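Local structure of anti-H(O) lectin 1 (Ulex europaeus, 1FX5) at residues Pro42-Arg50 / Gly213-Gly221. The protein binds carbohydrates as an L-fucose-specific, metal-containing legume lectin that recognises the O(H) blood-group antigen. Numbering follows the deposited sequence.
Unlike the reference sequence in segment 213-221: S217 (reference Gly). With NAG (2-acetamido-2-deoxy-beta-D-glucopyranose), chain C.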
loop_
_atom_site.group_PDB
_atom_site.type_symbol
_atom_site.label_atom_id
_atom_site.label_comp_id
_atom_site.label_asym_id
_atom_site.label_seq_id
_atom_site.Cartn_x
_atom_site.Cartn_y
_atom_site.Cartn_z
ATOM N N PRO A 42 9.268 16.043 -26.240
ATOM C CA PRO A 42 8.998 17.494 -26.171
ATOM C C PRO A 42 10.260 18.176 -25.615
ATOM O O PRO A 42 11.075 17.502 -24.986
ATOM C CB PRO A 42 7.884 17.595 -25.122
ATOM C CG PRO A 42 7.242 16.245 -25.137
ATOM C CD PRO A 42 8.353 15.275 -25.373
ATOM N N ASP A 43 10.396 19.500 -25.783
ATOM C CA ASP A 43 11.570 20.240 -25.280
ATOM C C ASP A 43 11.738 20.030 -23.769
ATOM O O ASP A 43 12.856 19.786 -23.284
ATOM C CB ASP A 43 11.454 21.744 -25.576
ATOM C CG ASP A 43 11.706 22.086 -27.046
ATOM O OD1 ASP A 43 11.585 23.276 -27.420
ATOM O OD2 ASP A 43 12.027 21.174 -27.839
ATOM N N GLU A 44 10.646 20.214 -23.029
ATOM C CA GLU A 44 10.637 20.037 -21.576
ATOM C C GLU A 44 10.007 18.653 -21.395
ATOM O O GLU A 44 8.820 18.473 -21.675
ATOM C CB GLU A 44 9.802 21.141 -20.902
ATOM C CG GLU A 44 10.484 22.511 -20.998
ATOM C CD GLU A 44 9.681 23.665 -20.412
ATOM O OE1 GLU A 44 9.965 24.100 -19.283
ATOM O OE2 GLU A 44 8.795 24.177 -21.099
ATOM N N THR A 45 10.786 17.677 -20.939
ATOM C CA THR A 45 10.249 16.339 -20.759
ATOM C C THR A 45 10.528 15.759 -19.360
ATOM O O THR A 45 11.503 16.156 -18.703
ATOM C CB THR A 45 10.795 15.413 -21.887
ATOM O OG1 THR A 45 10.181 14.123 -21.808
ATOM C CG2 THR A 45 12.298 15.265 -21.792
ATOM N N GLY A 46 9.656 14.858 -18.892
ATOM C CA GLY A 46 9.839 14.261 -17.576
ATOM C C GLY A 46 8.851 13.149 -17.210
ATOM O O GLY A 46 8.020 12.756 -18.049
ATOM N N GLY A 47 8.943 12.625 -15.978
ATOM C CA GLY A 47 8.042 11.561 -15.539
ATOM C C GLY A 47 7.839 11.565 -14.034
ATOM O O GLY A 47 8.571 12.259 -13.337
ATOM N N ILE A 48 6.838 10.825 -13.546
ATOM C CA ILE A 48 6.511 10.714 -12.121
ATOM C C ILE A 48 6.125 9.267 -11.751
ATOM O O ILE A 48 5.465 8.571 -12.531
ATOM C CB ILE A 48 5.288 11.624 -11.754
ATOM C CG1 ILE A 48 5.680 13.110 -11.760
ATOM C CG2 ILE A 48 4.690 11.213 -10.400
ATOM C CD1 ILE A 48 4.485 14.048 -11.482
ATOM N N ALA A 49 6.501 8.827 -10.557
ATOM C CA ALA A 49 6.175 7.477 -10.102
ATOM C C ALA A 49 5.827 7.556 -8.612
ATOM O O ALA A 49 6.586 8.119 -7.828
ATOM C CB ALA A 49 7.344 6.531 -10.332
ATOM N N ARG A 50 4.687 6.997 -8.223
ATOM C CA ARG A 50 4.263 7.026 -6.820
ATOM C C ARG A 50 3.816 5.667 -6.367
ATOM O O ARG A 50 3.365 4.864 -7.195
ATOM C CB ARG A 50 3.022 7.916 -6.651
ATOM C CG ARG A 50 2.964 9.146 -7.513
ATOM C CD ARG A 50 1.686 9.939 -7.288
ATOM N NE ARG A 50 1.492 10.941 -8.332
ATOM C CZ ARG A 50 0.957 12.143 -8.137
ATOM N NH1 ARG A 50 0.556 12.512 -6.926
ATOM N NH2 ARG A 50 0.839 12.983 -9.156
ATOM N N GLY A 213 6.276 9.778 -3.717
ATOM C CA GLY A 213 6.884 9.296 -4.948
ATOM C C GLY A 213 8.043 10.151 -5.412
ATOM O O GLY A 213 8.556 10.974 -4.647
ATOM N N PHE A 214 8.412 10.013 -6.683
ATOM C CA PHE A 214 9.514 10.763 -7.255
ATOM C C PHE A 214 9.127 11.351 -8.611
ATOM O O PHE A 214 8.175 10.904 -9.264
ATOM C CB PHE A 214 10.720 9.839 -7.549
ATOM C CG PHE A 214 11.187 8.963 -6.383
ATOM C CD1 PHE A 214 10.673 7.675 -6.212
ATOM C CD2 PHE A 214 12.192 9.395 -5.519
ATOM C CE1 PHE A 214 11.153 6.836 -5.205
ATOM C CE2 PHE A 214 12.671 8.564 -4.521
ATOM C CZ PHE A 214 12.151 7.285 -4.362
ATOM N N SER A 215 9.924 12.313 -9.057
ATOM C CA SER A 215 9.725 12.972 -10.343
ATOM C C SER A 215 11.145 13.225 -10.876
ATOM O O SER A 215 12.103 13.373 -10.087
ATOM C CB SER A 215 8.912 14.284 -10.213
ATOM O OG SER A 215 9.714 15.435 -9.968
ATOM N N GLY A 216 11.299 13.197 -12.198
ATOM C CA GLY A 216 12.590 13.427 -12.812
ATOM C C GLY A 216 12.308 14.164 -14.104
ATOM O O GLY A 216 11.260 13.927 -14.713
ATOM N N SER A 217 13.202 15.064 -14.526
ATOM C CA SER A 217 12.972 15.792 -15.758
ATOM C C SER A 217 14.261 16.337 -16.349
ATOM O O SER A 217 15.297 16.368 -15.676
ATOM C CB SER A 217 11.937 16.912 -15.557
ATOM O OG SER A 217 12.428 17.885 -14.675
ATOM N N THR A 218 14.185 16.737 -17.621
ATOM C CA THR A 218 15.316 17.277 -18.358
ATOM C C THR A 218 14.857 18.215 -19.499
ATOM O O THR A 218 13.655 18.388 -19.726
ATOM C CB THR A 218 16.187 16.123 -18.887
ATOM O OG1 THR A 218 17.471 16.624 -19.297
ATOM C CG2 THR A 218 15.487 15.412 -20.043
ATOM N N TYR A 219 15.806 18.800 -20.223
ATOM C CA TYR A 219 15.491 19.722 -21.319
ATOM C C TYR A 219 16.315 19.385 -22.577
ATOM O O TYR A 219 17.399 18.796 -22.422
ATOM C CB TYR A 219 15.852 21.109 -20.808
ATOM C CG TYR A 219 15.448 22.226 -21.696
ATOM C CD1 TYR A 219 16.411 22.952 -22.397
ATOM C CD2 TYR A 219 14.109 22.558 -21.852
ATOM C CE1 TYR A 219 16.056 23.966 -23.222
ATOM C CE2 TYR A 219 13.738 23.580 -22.683
ATOM C CZ TYR A 219 14.719 24.281 -23.367
ATOM O OH TYR A 219 14.372 25.315 -24.194
ATOM N N ILE A 220 15.852 19.756 -23.794
ATOM C CA ILE A 220 16.629 19.443 -25.038
ATOM C C ILE A 220 17.972 20.118 -25.079
ATOM O O ILE A 220 18.088 21.291 -24.724
ATOM C CB ILE A 220 15.994 19.862 -26.404
ATOM C CG1 ILE A 220 14.826 20.806 -26.219
ATOM C CG2 ILE A 220 15.731 18.639 -27.287
ATOM C CD1 ILE A 220 15.248 22.187 -25.907
ATOM N N GLY A 221 18.974 19.388 -25.556
ATOM C CA GLY A 221 20.309 19.953 -25.640
ATOM C C GLY A 221 21.156 19.734 -24.405
ATOM O O GLY A 221 22.367 19.946 -24.441
HETATM C C1 NAG C . 6.265 11.484 -23.030
HETATM C C2 NAG C . 5.942 12.988 -23.074
HETATM C C3 NAG C . 4.787 13.209 -24.068
HETATM C C4 NAG C . 5.171 12.663 -25.460
HETATM C C5 NAG C . 5.611 11.187 -25.341
HETATM C C6 NAG C . 6.195 10.641 -26.642
HETATM C C7 NAG C . 6.477 14.106 -20.973
HETATM C C8 NAG C . 5.949 14.621 -19.641
HETATM N N2 NAG C . 5.576 13.518 -21.766
HETATM O O3 NAG C . 4.483 14.622 -24.144
HETATM O O4 NAG C . 4.032 12.752 -26.358
HETATM O O5 NAG C . 6.644 11.032 -24.340
HETATM O O6 NAG C . 7.162 11.535 -27.188
HETATM O O7 NAG C . 7.673 14.182 -21.252
#
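E44 lays its CG against the edge of the Y219 ring, in the ring plane and 3.7 Å from CD2, where the two side chains leave the same face of an antiparallel strand pair. Strands 44-50 and 213-219 are neighbours in the beta-sandwich of the legume lectin fold, their directions 171° apart. Three hydrogen-bonded pairs, T45 with T218, G47 with G216 and A49 with F214, each close two N-H to O=C bonds; that from T218 N to T45 O is 2.9 Å long and nearly straight. Glycine occupies one or both places at three of the paired positions: G46 CA comes within 3.9 Å of S217 CA, and R50 CA meets G213 CA at the same spacing, so the backbones run close there. On the face of E44 and Y219, I48 CG1 rests on S215 CB, 3.8 Å away. The buried S215 and S217 hydroxyls hydrogen-bond the carbonyl oxygens of F107 and G104, and E44 OE1 forms a salt bridge with R102 NE. On the other face, T45 and T218 run alongside each other, their CG2 methyls 3.6 Å apart. OG1 of T45, trans to its own N (chi1 -174°), hydrogen-bonds the acetamide O7 of the NAG at 2.6 Å. G46 N reaches the same O7, so two donors hold one sugar oxygen, and P42 CG approaches the sugar's O3. P42, T45 and G46 thus line the site of a glycan that is probably the protein's own N-linked chain on N23, rather than a recognised fucose ligand. Past the ladder, I220 N makes a weak bond to D43 O, while I220 CG1 sits 3.3 Å from D43 OD2.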